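Local structure of probable mRNA-capping enzyme (Acanthamoeba polyphaga mimivirus, 3BGY) at residues E22-M26 against K133-I137; R52-Y57 against V231-D237; N69-I74 against R85-Q91; S106-R111 against I164-I170. The protein probably removes the terminal phosphate by hydrolysis from the 5'-triphosphate end of mRNA, as the N-terminal tunnel-type triphosphatase domain of a larger multifunctional capping enzyme. All coordinates share one frame; numbering follows the deposited sequence. Where two conformers were deposited one is given.

The chain folds as an eight-stranded antiparallel barrel with helices packed outside it. Contact 3 belongs to the barrel wall itself and is the richest in backbone bonds and buried residues; the other three, with exposed residues at their margins, join helices to the barrel or to each other. Contacts 1 and 2 lie about 24 Å apart between centres: the first lays a helix on strand 122-136 with mostly aliphatic chemistry, the second crosses two helices and ends in a salt bridge at the end of the construct. Contact 4 ties helix 106-115 to strand 169-183 and its preceding loop through isoleucine packing and three bridging waters. It touches contact 3, where I74 CG2 and I170 CG2 are 3.9 Å apart.

Contact 1 of 4, residues E22-M26 against K133-I137; sequences EIVEM and KLIGI
E22 reaches from helix 17-32 toward K133 with a chain extended beyond CG, and the two side chains cross at about a right angle. Its OE1 lies 3.6 Å from K133 NZ, a long salt bridge. A water fills in the link, donating to E22 OE1 at 2.7 Å and weakly accepting from K133 NZ, while E22 OE2 is held by N18 of the same helix. One residue on, the end of the I23 chain reaches the strand. Its CG1 meets I135 CD1 at 3.7 Å in the modelled conformer of I135, which has a second one, and its CD1 meets I137 CD1 at 4.0 Å. I144 and F38 of neighbouring strands also touch I23, so the helix covers several strands of the barrel. M26 follows one helical turn after E22. Its CG passes K133 CD at 4.0 Å, its SD lies 4.3 Å from I135 CG1, and the bend at chi3 (72°) folds CE back to within 3.8 Å of K133 O. No direct hydrogen bond joins the two segments: aliphatic and thioether packing seats the helix, and a long, water-assisted ion pair at the margin probably adds modest attraction.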
loop_
_atom_site.group_PDB
_atom_site.type_symbol
_atom_site.label_atom_id
_atom_site.label_comp_id
_atom_site.label_asym_id
_atom_site.label_seq_id
_atom_site.Cartn_x
_atom_site.Cartn_y
_atom_site.Cartn_z
ATOM N N GLU A 22 -3.314 -21.330 -8.954
ATOM C CA GLU A 22 -3.153 -20.805 -7.602
ATOM C C GLU A 22 -3.717 -19.382 -7.506
ATOM O O GLU A 22 -4.363 -19.060 -6.526
ATOM C CB GLU A 22 -1.684 -20.833 -7.188
ATOM C CG GLU A 22 -1.206 -22.231 -6.826
ATOM C CD GLU A 22 0.202 -22.274 -6.227
ATOM O OE1 GLU A 22 0.744 -21.204 -5.847
ATOM O OE2 GLU A 22 0.754 -23.402 -6.114
ATOM N N ILE A 23 -3.516 -18.582 -8.557
ATOM C CA ILE A 23 -4.021 -17.192 -8.603
ATOM C C ILE A 23 -5.549 -17.202 -8.692
ATOM O O ILE A 23 -6.208 -16.359 -8.089
ATOM C CB ILE A 23 -3.363 -16.395 -9.752
ATOM C CG1 ILE A 23 -1.896 -16.217 -9.410
ATOM C CG2 ILE A 23 -3.970 -14.965 -9.905
ATOM C CD1 ILE A 23 -1.001 -15.848 -10.572
ATOM N N VAL A 24 -6.124 -18.140 -9.447
ATOM C CA VAL A 24 -7.607 -18.253 -9.510
ATOM C C VAL A 24 -8.183 -18.495 -8.100
ATOM O O VAL A 24 -9.161 -17.860 -7.713
ATOM C CB VAL A 24 -8.023 -19.358 -10.558
ATOM C CG1 VAL A 24 -9.511 -19.749 -10.443
ATOM C CG2 VAL A 24 -7.737 -18.841 -11.928
ATOM N N GLU A 25 -7.540 -19.337 -7.298
ATOM C CA GLU A 25 -7.989 -19.588 -5.931
ATOM C C GLU A 25 -7.847 -18.329 -5.076
ATOM O O GLU A 25 -8.758 -18.011 -4.313
ATOM C CB GLU A 25 -7.206 -20.747 -5.287
ATOM C CG GLU A 25 -7.347 -22.049 -6.072
ATOM C CD GLU A 25 -6.759 -23.253 -5.360
ATOM O OE1 GLU A 25 -5.539 -23.243 -5.062
ATOM O OE2 GLU A 25 -7.527 -24.212 -5.118
ATOM N N MET A 26 -6.741 -17.589 -5.272
ATOM C CA MET A 26 -6.499 -16.339 -4.528
ATOM C C MET A 26 -7.550 -15.314 -4.880
ATOM O O MET A 26 -8.008 -14.568 -4.014
ATOM C CB MET A 26 -5.114 -15.760 -4.819
ATOM C CG MET A 26 -3.992 -16.549 -4.233
ATOM S SD MET A 26 -2.409 -15.926 -4.851
ATOM C CE MET A 26 -2.310 -14.369 -3.970
ATOM N N LYS A 133 -1.305 -14.715 1.403
ATOM C CA LYS A 133 -0.574 -15.590 0.499
ATOM C C LYS A 133 0.199 -14.650 -0.433
ATOM O O LYS A 133 -0.297 -13.602 -0.835
ATOM C CB LYS A 133 -1.526 -16.496 -0.297
ATOM C CG LYS A 133 -0.828 -17.488 -1.235
ATOM C CD LYS A 133 -1.751 -18.632 -1.659
ATOM C CE LYS A 133 -1.131 -19.474 -2.782
ATOM N NZ LYS A 133 0.167 -20.112 -2.422
ATOM N N LEU A 134 1.444 -15.001 -0.705
ATOM C CA LEU A 134 2.288 -14.210 -1.574
ATOM C C LEU A 134 3.027 -15.160 -2.486
ATOM O O LEU A 134 3.697 -16.078 -1.999
ATOM C CB LEU A 134 3.313 -13.413 -0.745
ATOM C CG LEU A 134 4.132 -12.274 -1.378
ATOM C CD1 LEU A 134 4.443 -11.249 -0.308
ATOM C CD2 LEU A 134 5.417 -12.748 -2.016
ATOM N N ILE A 135 2.882 -14.973 -3.794
ATOM C CA ILE A 135 3.616 -15.813 -4.739
ATOM C C ILE A 135 4.434 -14.996 -5.727
ATOM O O ILE A 135 4.048 -13.893 -6.130
ATOM C CB ILE A 135 2.727 -16.843 -5.508
ATOM C CG1 ILE A 135 1.601 -16.154 -6.274
ATOM C CG2 ILE A 135 2.186 -17.923 -4.553
ATOM C CD1 ILE A 135 0.963 -17.052 -7.296
ATOM N N GLY A 136 5.604 -15.531 -6.056
ATOM C CA GLY A 136 6.487 -14.900 -7.018
ATOM C C GLY A 136 6.124 -15.567 -8.334
ATOM O O GLY A 136 5.505 -16.635 -8.346
ATOM N N ILE A 137 6.410 -14.894 -9.435
ATOM C CA ILE A 137 6.074 -15.419 -10.755
ATOM C C ILE A 137 7.364 -15.764 -11.471
ATOM O O ILE A 137 8.283 -14.951 -11.500
ATOM C CB ILE A 137 5.249 -14.366 -11.555
ATOM C CG1 ILE A 137 3.920 -14.082 -10.828
ATOM C CG2 ILE A 137 5.039 -14.784 -13.016
ATOM C CD1 ILE A 137 3.004 -15.299 -10.639
HETATM O O HOH W 1 2.679 -21.297 -3.897
#

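Contact 2 of 4, residues R52-Y57 against V231-D237; sequences RITEHY and VFMIIQD
R52 runs from helix 47-60 toward the C-terminal end of helix 221-235, sliding past I234 in the opposite direction. From CB the chain leaves with CG anti to the backbone N (chi1 -177°), which directs it at the other helix. CG skirts I234 CG2, and CD lies 3.2 Å from I234 O. A bend at chi3 then turns the guanidinium so that NH1 donates to I234 O at 3.0 Å, nearly straight and in the carbonyl plane. At the tip, NH1 and NH2 both grip one oxygen, D237 OD1, with NH2 at 2.9 Å; that oxygen lies in the guanidinium plane, although the carboxylate plane is turned 69° from it. Beside this, I234 is a knob in a hole formed by R52, H56, Y57 and I53 in the conformer given. Its CG1 sits over one face of the H56 imidazole, 4.1 Å from the centroid, as a CH-pi contact, and its CD1 comes within 3.4 Å of Y57 OH. Y57 and V231 both touch I188 of strand 186-196, which places both helices against the barrel. One guanidinium thus satisfies a carbonyl near the helix end and anchors the last residue of this construct. Its positive charge should be favourable both beside D237 and at the negative end of the helix dipole.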
loop_
_atom_site.group_PDB
_atom_site.type_symbol
_atom_site.label_atom_id
_atom_site.label_comp_id
_atom_site.label_asym_id
_atom_site.label_seq_id
_atom_site.Cartn_x
_atom_site.Cartn_y
_atom_site.Cartn_z
ATOM N N ARG A 52 8.205 7.576 -16.487
ATOM C CA ARG A 52 7.532 7.050 -17.672
ATOM C C ARG A 52 6.101 6.593 -17.369
ATOM O O ARG A 52 5.164 6.973 -18.095
ATOM C CB ARG A 52 8.302 5.871 -18.280
ATOM C CG ARG A 52 7.643 5.367 -19.575
ATOM C CD ARG A 52 8.270 4.091 -20.067
ATOM N NE ARG A 52 9.681 4.279 -20.363
ATOM C CZ ARG A 52 10.535 3.288 -20.591
ATOM N NH1 ARG A 52 10.131 2.024 -20.569
ATOM N NH2 ARG A 52 11.810 3.561 -20.801
ATOM N N ILE A 53 5.938 5.838 -16.277
ATOM C CA ILE A 53 4.631 5.301 -15.865
ATOM C C ILE A 53 3.656 6.397 -15.495
ATOM O O ILE A 53 2.517 6.425 -15.977
ATOM C CB ILE A 53 4.769 4.270 -14.662
ATOM C CG1 ILE A 53 5.041 2.878 -15.222
ATOM C CG2 ILE A 53 3.491 4.226 -13.742
ATOM C CD1 ILE A 53 3.831 2.211 -15.900
ATOM N N THR A 54 4.136 7.326 -14.677
ATOM C CA THR A 54 3.298 8.424 -14.210
ATOM C C THR A 54 2.854 9.330 -15.346
ATOM O O THR A 54 1.666 9.651 -15.445
ATOM C CB THR A 54 3.964 9.191 -13.078
ATOM O OG1 THR A 54 4.410 8.260 -12.076
ATOM C CG2 THR A 54 2.972 10.092 -12.414
ATOM N N GLU A 55 3.773 9.619 -16.269
ATOM C CA GLU A 55 3.471 10.472 -17.425
ATOM C C GLU A 55 2.450 9.786 -18.321
ATOM O O GLU A 55 1.460 10.404 -18.712
ATOM C CB GLU A 55 4.746 10.783 -18.239
ATOM C CG GLU A 55 4.580 11.825 -19.369
ATOM C CD GLU A 55 4.291 13.245 -18.871
ATOM O OE1 GLU A 55 4.911 13.680 -17.878
ATOM O OE2 GLU A 55 3.448 13.930 -19.491
ATOM N N HIS A 56 2.633 8.480 -18.525
ATOM C CA HIS A 56 1.743 7.693 -19.386
ATOM C C HIS A 56 0.313 7.709 -18.853
ATOM O O HIS A 56 -0.621 8.031 -19.589
ATOM C CB HIS A 56 2.204 6.231 -19.484
ATOM C CG HIS A 56 1.231 5.345 -20.205
ATOM N ND1 HIS A 56 1.099 5.354 -21.576
ATOM C CD2 HIS A 56 0.291 4.485 -19.742
ATOM C CE1 HIS A 56 0.118 4.536 -21.928
ATOM N NE2 HIS A 56 -0.386 3.998 -20.834
ATOM N N TYR A 57 0.160 7.388 -17.569
ATOM C CA TYR A 57 -1.186 7.334 -16.998
ATOM C C TYR A 57 -1.859 8.682 -16.821
ATOM O O TYR A 57 -3.066 8.789 -17.013
ATOM C CB TYR A 57 -1.188 6.499 -15.732
ATOM C CG TYR A 57 -1.142 5.025 -16.026
ATOM C CD1 TYR A 57 -2.259 4.360 -16.568
ATOM C CD2 TYR A 57 0.020 4.299 -15.807
ATOM C CE1 TYR A 57 -2.202 2.974 -16.892
ATOM C CE2 TYR A 57 0.092 2.933 -16.117
ATOM C CZ TYR A 57 -1.017 2.283 -16.659
ATOM O OH TYR A 57 -0.900 0.959 -16.961
ATOM N N VAL A 231 0.771 -3.123 -18.638
ATOM C CA VAL A 231 1.733 -2.417 -17.766
ATOM C C VAL A 231 3.180 -2.788 -18.147
ATOM O O VAL A 231 4.053 -1.904 -18.238
ATOM C CB VAL A 231 1.489 -2.725 -16.266
ATOM C CG1 VAL A 231 2.470 -1.961 -15.392
ATOM C CG2 VAL A 231 0.056 -2.387 -15.890
ATOM N N PHE A 232 3.424 -4.080 -18.408
ATOM C CA PHE A 232 4.757 -4.525 -18.847
ATOM C C PHE A 232 5.181 -3.889 -20.166
ATOM O O PHE A 232 6.354 -3.611 -20.357
ATOM C CB PHE A 232 4.850 -6.053 -18.960
ATOM C CG PHE A 232 5.149 -6.728 -17.651
ATOM C CD1 PHE A 232 6.375 -6.479 -16.978
ATOM C CD2 PHE A 232 4.215 -7.591 -17.067
ATOM C CE1 PHE A 232 6.659 -7.094 -15.739
ATOM C CE2 PHE A 232 4.484 -8.215 -15.827
ATOM C CZ PHE A 232 5.709 -7.962 -15.164
ATOM N N MET A 233 4.219 -3.598 -21.040
ATOM C CA MET A 233 4.525 -2.932 -22.313
ATOM C C MET A 233 5.012 -1.491 -22.096
ATOM O O MET A 233 5.797 -0.947 -22.893
ATOM C CB MET A 233 3.321 -2.962 -23.234
ATOM C CG MET A 233 3.137 -4.297 -23.936
ATOM S SD MET A 233 1.676 -4.299 -24.985
ATOM C CE MET A 233 2.069 -2.930 -26.162
ATOM N N ILE A 234 4.588 -0.895 -20.986
ATOM C CA ILE A 234 5.027 0.453 -20.662
ATOM C C ILE A 234 6.414 0.419 -20.001
ATOM O O ILE A 234 7.330 1.103 -20.465
ATOM C CB ILE A 234 4.014 1.203 -19.744
ATOM C CG1 ILE A 234 2.637 1.241 -20.396
ATOM C CG2 ILE A 234 4.460 2.636 -19.510
ATOM C CD1 ILE A 234 1.507 1.212 -19.394
ATOM N N ILE A 235 6.593 -0.421 -18.983
ATOM C CA ILE A 235 7.872 -0.459 -18.268
ATOM C C ILE A 235 9.071 -1.034 -19.020
ATOM O O ILE A 235 10.199 -0.644 -18.751
ATOM C CB ILE A 235 7.759 -1.043 -16.818
ATOM C CG1 ILE A 235 7.441 -2.527 -16.808
ATOM C CG2 ILE A 235 6.671 -0.336 -16.066
ATOM C CD1 ILE A 235 7.403 -3.137 -15.399
ATOM N N GLN A 236 8.819 -1.900 -20.002
ATOM C CA GLN A 236 9.906 -2.488 -20.784
ATOM C C GLN A 236 10.375 -1.575 -21.919
ATOM O O GLN A 236 9.584 -0.836 -22.515
ATOM C CB GLN A 236 9.522 -3.877 -21.295
ATOM C CG GLN A 236 9.392 -4.903 -20.164
ATOM C CD GLN A 236 8.876 -6.276 -20.600
ATOM O OE1 GLN A 236 8.417 -6.441 -21.755
ATOM N NE2 GLN A 236 8.919 -7.201 -19.760
ATOM N N ASP A 237 11.685 -1.588 -22.154
ATOM C CA ASP A 237 12.312 -0.773 -23.196
ATOM C C ASP A 237 12.249 -1.474 -24.557
ATOM O O ASP A 237 12.741 -2.623 -24.666
ATOM C CB ASP A 237 13.770 -0.459 -22.822
ATOM C CG ASP A 237 13.911 0.178 -21.435
ATOM O OD1 ASP A 237 13.029 0.959 -21.021
ATOM O OD2 ASP A 237 14.924 -0.098 -20.763
ATOM O OXT ASP A 237 11.674 -0.872 -25.488
#

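Contact 3 of 4, residues N69-I74 against R85-Q91; sequences NNYLDI and RVSLFNQ
L72 and L88 form a hydrogen-bonded antiparallel pair, L88 N reaching L72 O at 2.8 Å and L72 N answering to L88 O. I74 and V86 repeat the exchange, I74 N lying 2.8 Å from V86 O. Between them, in the non-hydrogen-bonded pair, S87 OG donates to D73 OD1 at 2.6 Å on the syn side, 30° out of the carboxylate plane. D73 OD2, hydrogen-bonded outside the two segments, has R85 and K175 as long ionic neighbours; no R85 N-H points at it. Farther along, N70 O accepts from Q91 NE2 at 2.8 Å, the donor standing above the carbonyl plane, and from a water that also donates to F89 O. The same side-chain NE2 donates to F89 O. The Y71 ring stacks offset on F89, centroids 4.7 Å apart and planes at 24°. This hairpin is flanked by strands 169-183 and 122-136; L72, I74 and L88 face helix 91-101, while the opposite face, with polar D73, S87 and R85, is consistent with the lumen of a tunnel triphosphatase.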
loop_
_atom_site.group_PDB
_atom_site.type_symbol
_atom_site.label_atom_id
_atom_site.label_comp_id
_atom_site.label_asym_id
_atom_site.label_seq_id
_atom_site.Cartn_x
_atom_site.Cartn_y
_atom_site.Cartn_z
ATOM N N ASN A 69 -1.820 12.107 -3.764
ATOM C CA ASN A 69 -1.726 12.543 -2.366
ATOM C C ASN A 69 -0.326 12.423 -1.825
ATOM O O ASN A 69 0.395 11.516 -2.191
ATOM C CB ASN A 69 -2.582 11.646 -1.452
ATOM C CG ASN A 69 -4.067 11.846 -1.628
ATOM O OD1 ASN A 69 -4.609 12.908 -1.306
ATOM N ND2 ASN A 69 -4.740 10.820 -2.124
ATOM N N ASN A 70 0.012 13.312 -0.900
ATOM C CA ASN A 70 1.287 13.291 -0.174
ATOM C C ASN A 70 0.808 12.909 1.244
ATOM O O ASN A 70 -0.137 13.513 1.776
ATOM C CB ASN A 70 1.947 14.675 -0.073
ATOM C CG ASN A 70 2.312 15.259 -1.405
ATOM O OD1 ASN A 70 2.906 14.594 -2.235
ATOM N ND2 ASN A 70 1.982 16.531 -1.604
ATOM N N TYR A 71 1.383 11.867 1.829
ATOM C CA TYR A 71 0.980 11.448 3.171
ATOM C C TYR A 71 2.086 10.758 3.931
ATOM O O TYR A 71 3.010 10.231 3.337
ATOM C CB TYR A 71 -0.270 10.548 3.128
ATOM C CG TYR A 71 -0.141 9.244 2.367
ATOM C CD1 TYR A 71 -0.269 9.210 0.970
ATOM C CD2 TYR A 71 0.015 8.030 3.051
ATOM C CE1 TYR A 71 -0.253 7.978 0.277
ATOM C CE2 TYR A 71 0.024 6.796 2.370
ATOM C CZ TYR A 71 -0.109 6.782 0.990
ATOM O OH TYR A 71 -0.068 5.576 0.328
ATOM N N LEU A 72 1.955 10.734 5.254
ATOM C CA LEU A 72 2.930 10.076 6.111
ATOM C C LEU A 72 2.309 8.824 6.756
ATOM O O LEU A 72 1.269 8.908 7.432
ATOM C CB LEU A 72 3.390 11.046 7.229
ATOM C CG LEU A 72 4.338 10.426 8.256
ATOM C CD1 LEU A 72 5.640 10.056 7.620
ATOM C CD2 LEU A 72 4.550 11.367 9.437
ATOM N N ASP A 73 2.924 7.662 6.519
ATOM C CA ASP A 73 2.488 6.404 7.139
ATOM C C ASP A 73 3.331 6.129 8.368
ATOM O O ASP A 73 4.558 6.147 8.293
ATOM C CB ASP A 73 2.712 5.196 6.216
ATOM C CG ASP A 73 1.579 4.958 5.262
ATOM O OD1 ASP A 73 0.528 5.602 5.394
ATOM O OD2 ASP A 73 1.726 4.075 4.394
ATOM N N ILE A 74 2.675 5.825 9.487
ATOM C CA ILE A 74 3.389 5.500 10.721
ATOM C C ILE A 74 2.922 4.101 11.038
ATOM O O ILE A 74 1.741 3.860 11.293
ATOM C CB ILE A 74 3.055 6.459 11.897
ATOM C CG1 ILE A 74 3.379 7.902 11.526
ATOM C CG2 ILE A 74 3.926 6.128 13.116
ATOM C CD1 ILE A 74 2.173 8.699 11.123
ATOM N N ARG A 85 -1.231 0.517 11.404
ATOM C CA ARG A 85 -0.731 1.645 10.610
ATOM C C ARG A 85 -1.674 2.835 10.497
ATOM O O ARG A 85 -2.840 2.672 10.175
ATOM C CB ARG A 85 -0.381 1.160 9.194
ATOM C CG ARG A 85 0.232 2.225 8.249
ATOM C CD ARG A 85 0.363 1.686 6.842
ATOM N NE ARG A 85 -0.943 1.464 6.228
ATOM C CZ ARG A 85 -1.125 0.925 5.020
ATOM N NH1 ARG A 85 -0.087 0.551 4.281
ATOM N NH2 ARG A 85 -2.350 0.757 4.548
ATOM N N VAL A 86 -1.142 4.022 10.766
ATOM C CA VAL A 86 -1.901 5.251 10.632
ATOM C C VAL A 86 -1.337 6.049 9.445
ATOM O O VAL A 86 -0.115 6.234 9.344
ATOM C CB VAL A 86 -1.823 6.100 11.917
ATOM C CG1 VAL A 86 -2.369 7.492 11.685
ATOM C CG2 VAL A 86 -2.597 5.416 13.025
ATOM N N SER A 87 -2.209 6.506 8.545
ATOM C CA SER A 87 -1.780 7.338 7.422
ATOM C C SER A 87 -2.318 8.751 7.663
ATOM O O SER A 87 -3.527 8.919 7.791
ATOM C CB SER A 87 -2.346 6.809 6.101
ATOM O OG SER A 87 -2.004 5.441 5.927
ATOM N N LEU A 88 -1.423 9.727 7.714
ATOM C CA LEU A 88 -1.794 11.137 7.934
ATOM C C LEU A 88 -1.777 11.857 6.598
ATOM O O LEU A 88 -0.713 11.996 5.989
ATOM C CB LEU A 88 -0.813 11.786 8.902
ATOM C CG LEU A 88 -0.731 11.189 10.305
ATOM C CD1 LEU A 88 0.298 11.960 11.134
ATOM C CD2 LEU A 88 -2.107 11.252 10.990
ATOM N N PHE A 89 -2.950 12.350 6.172
ATOM C CA PHE A 89 -3.086 13.034 4.884
ATOM C C PHE A 89 -3.092 14.554 4.968
ATOM O O PHE A 89 -2.908 15.242 3.964
ATOM C CB PHE A 89 -4.353 12.560 4.151
ATOM C CG PHE A 89 -4.259 11.153 3.629
ATOM C CD1 PHE A 89 -4.605 10.069 4.456
ATOM C CD2 PHE A 89 -3.862 10.899 2.300
ATOM C CE1 PHE A 89 -4.553 8.745 3.973
ATOM C CE2 PHE A 89 -3.814 9.565 1.807
ATOM C CZ PHE A 89 -4.158 8.492 2.641
ATOM N N ASN A 90 -3.341 15.085 6.161
ATOM C CA ASN A 90 -3.365 16.547 6.308
ATOM C C ASN A 90 -1.917 17.054 6.471
ATOM O O ASN A 90 -1.250 16.697 7.424
ATOM C CB ASN A 90 -4.247 16.906 7.504
ATOM C CG ASN A 90 -4.320 18.395 7.742
ATOM O OD1 ASN A 90 -3.445 18.961 8.381
ATOM N ND2 ASN A 90 -5.340 19.036 7.192
ATOM N N GLN A 91 -1.459 17.901 5.544
ATOM C CA GLN A 91 -0.079 18.417 5.558
ATOM C C GLN A 91 0.342 19.194 6.794
ATOM O O GLN A 91 1.474 19.044 7.256
ATOM C CB GLN A 91 0.238 19.198 4.271
ATOM C CG GLN A 91 -0.179 18.495 2.962
ATOM C CD GLN A 91 0.454 17.121 2.779
ATOM O OE1 GLN A 91 1.683 16.994 2.707
ATOM N NE2 GLN A 91 -0.386 16.078 2.748
HETATM O O HOH W 2 -2.740 14.554 1.215
#

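Contact 4 of 4, residues S106-R111 against I164-I170; sequences SNDISR and ITGSERI
E168, whose CB lies near S110 OG of helix 106-115, has its OE1 gripped by G166 N at 2.9 Å on the syn lone pair and by a water at 2.7 Å that also hydrogen-bonds S110 OG. The other oxygen, OE2, takes T165 N at 2.9 Å, so the carboxylate is clasped by its own loop. S110 was modelled in two conformers, so its part in the water bridge is less certain. Another water, accepting from S106 OG, donates to G166 O and E168 O. With chi1 at -162°, N107 extends ND2 toward the loop, 3.3 Å from G166 CA and 3.4 Å from I164 CG2; a third water links ND2 to I164 O. I164 CD1 packs on S110 CB at 3.9 Å. I170 CD1 touches S106 O at 3.7 Å and I109 CG2 at 4.0 Å, beside L76 of strand 66-77. The segments share no direct hydrogen bond: isoleucine methyls supply the close packing and three waters carry the polar links, while the loop keeps its shape through E168's own bonds.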
loop_
_atom_site.group_PDB
_atom_site.type_symbol
_atom_site.label_atom_id
_atom_site.label_comp_id
_atom_site.label_asym_id
_atom_site.label_seq_id
_atom_site.Cartn_x
_atom_site.Cartn_y
_atom_site.Cartn_z
ATOM N N SER A 106 9.782 6.356 21.867
ATOM C CA SER A 106 8.980 5.499 20.995
ATOM C C SER A 106 7.656 5.077 21.666
ATOM O O SER A 106 6.625 4.943 20.995
ATOM C CB SER A 106 9.778 4.291 20.503
ATOM O OG SER A 106 9.939 3.343 21.516
ATOM N N ASN A 107 7.665 4.959 22.999
ATOM C CA ASN A 107 6.453 4.608 23.747
ATOM C C ASN A 107 5.439 5.751 23.688
ATOM O O ASN A 107 4.245 5.485 23.557
ATOM C CB ASN A 107 6.767 4.265 25.204
ATOM C CG ASN A 107 5.639 3.496 25.871
ATOM O OD1 ASN A 107 4.976 4.007 26.768
ATOM N ND2 ASN A 107 5.412 2.269 25.424
ATOM N N ASP A 108 5.928 6.999 23.721
ATOM C CA ASP A 108 5.086 8.212 23.622
ATOM C C ASP A 108 4.454 8.265 22.238
ATOM O O ASP A 108 3.288 8.641 22.099
ATOM C CB ASP A 108 5.907 9.500 23.783
ATOM C CG ASP A 108 6.249 9.824 25.246
ATOM O OD1 ASP A 108 5.610 9.265 26.157
ATOM O OD2 ASP A 108 7.154 10.652 25.460
ATOM N N ILE A 109 5.243 7.900 21.220
ATOM C CA ILE A 109 4.762 7.880 19.844
ATOM C C ILE A 109 3.706 6.787 19.637
ATOM O O ILE A 109 2.635 7.069 19.068
ATOM C CB ILE A 109 5.933 7.728 18.815
ATOM C CG1 ILE A 109 6.876 8.920 18.931
ATOM C CG2 ILE A 109 5.360 7.575 17.352
ATOM C CD1 ILE A 109 8.185 8.829 18.155
ATOM N N SER A 110 3.966 5.578 20.133
ATOM C CA SER A 110 3.017 4.469 19.995
ATOM C C SER A 110 1.685 4.758 20.679
ATOM O O SER A 110 0.621 4.551 20.095
ATOM C CB SER A 110 3.587 3.177 20.562
ATOM O OG SER A 110 4.717 2.754 19.834
ATOM N N ARG A 111 1.763 5.379 21.855
ATOM C CA ARG A 111 0.555 5.685 22.638
ATOM C C ARG A 111 -0.271 6.753 21.917
ATOM O O ARG A 111 -1.491 6.637 21.852
ATOM C CB ARG A 111 0.939 6.111 24.055
ATOM C CG ARG A 111 1.192 4.914 24.950
ATOM C CD ARG A 111 1.571 5.363 26.359
ATOM N NE ARG A 111 2.894 5.976 26.379
ATOM C CZ ARG A 111 3.400 6.668 27.398
ATOM N NH1 ARG A 111 2.689 6.860 28.501
ATOM N NH2 ARG A 111 4.650 7.107 27.332
ATOM N N ILE A 164 -0.177 -1.525 23.852
ATOM C CA ILE A 164 1.203 -1.060 23.729
ATOM C C ILE A 164 2.003 -1.605 24.909
ATOM O O ILE A 164 1.705 -1.293 26.064
ATOM C CB ILE A 164 1.275 0.495 23.655
ATOM C CG1 ILE A 164 0.560 1.001 22.388
ATOM C CG2 ILE A 164 2.729 0.996 23.709
ATOM C CD1 ILE A 164 0.995 0.289 21.069
ATOM N N THR A 165 2.973 -2.468 24.610
ATOM C CA THR A 165 3.823 -3.058 25.646
ATOM C C THR A 165 5.110 -2.261 25.829
ATOM O O THR A 165 5.738 -2.308 26.892
ATOM C CB THR A 165 4.205 -4.538 25.336
ATOM O OG1 THR A 165 5.087 -4.598 24.212
ATOM C CG2 THR A 165 2.953 -5.391 25.050
ATOM N N GLY A 166 5.481 -1.517 24.792
ATOM C CA GLY A 166 6.707 -0.736 24.819
ATOM C C GLY A 166 7.821 -1.365 23.985
ATOM O O GLY A 166 8.875 -0.758 23.804
ATOM N N SER A 167 7.599 -2.581 23.490
ATOM C CA SER A 167 8.597 -3.281 22.682
ATOM C C SER A 167 8.259 -3.242 21.179
ATOM O O SER A 167 8.779 -4.033 20.377
ATOM C CB SER A 167 8.746 -4.732 23.159
ATOM O OG SER A 167 7.643 -5.526 22.754
ATOM N N GLU A 168 7.342 -2.355 20.817
ATOM C CA GLU A 168 6.934 -2.195 19.407
ATOM C C GLU A 168 8.037 -1.540 18.589
ATOM O O GLU A 168 8.801 -0.716 19.118
ATOM C CB GLU A 168 5.702 -1.277 19.295
ATOM C CG GLU A 168 4.384 -1.861 19.811
ATOM C CD GLU A 168 4.287 -1.935 21.330
ATOM O OE1 GLU A 168 4.955 -1.127 22.014
ATOM O OE2 GLU A 168 3.541 -2.807 21.828
ATOM N N ARG A 169 8.126 -1.933 17.314
ATOM C CA ARG A 169 9.057 -1.314 16.379
ATOM C C ARG A 169 8.234 -0.265 15.612
ATOM O O ARG A 169 7.007 -0.412 15.494
ATOM C CB ARG A 169 9.632 -2.348 15.387
ATOM C CG ARG A 169 10.601 -3.382 15.989
ATOM C CD ARG A 169 10.872 -4.501 14.959
ATOM N NE ARG A 169 11.977 -5.431 15.282
ATOM C CZ ARG A 169 11.872 -6.465 16.118
ATOM N NH1 ARG A 169 10.728 -6.713 16.746
ATOM N NH2 ARG A 169 12.887 -7.322 16.253
ATOM N N ILE A 170 8.851 0.833 15.188
ATOM C CA ILE A 170 8.108 1.835 14.421
ATOM C C ILE A 170 8.817 2.125 13.104
ATOM O O ILE A 170 10.049 2.194 13.051
ATOM C CB ILE A 170 7.910 3.165 15.175
ATOM C CG1 ILE A 170 7.344 2.905 16.572
ATOM C CG2 ILE A 170 6.898 4.056 14.426
ATOM C CD1 ILE A 170 7.408 4.117 17.464
HETATM O O HOH W 3 8.513 0.938 21.328
HETATM O O HOH W 4 2.874 1.442 27.245
HETATM O O HOH W 5 5.978 1.405 21.940
#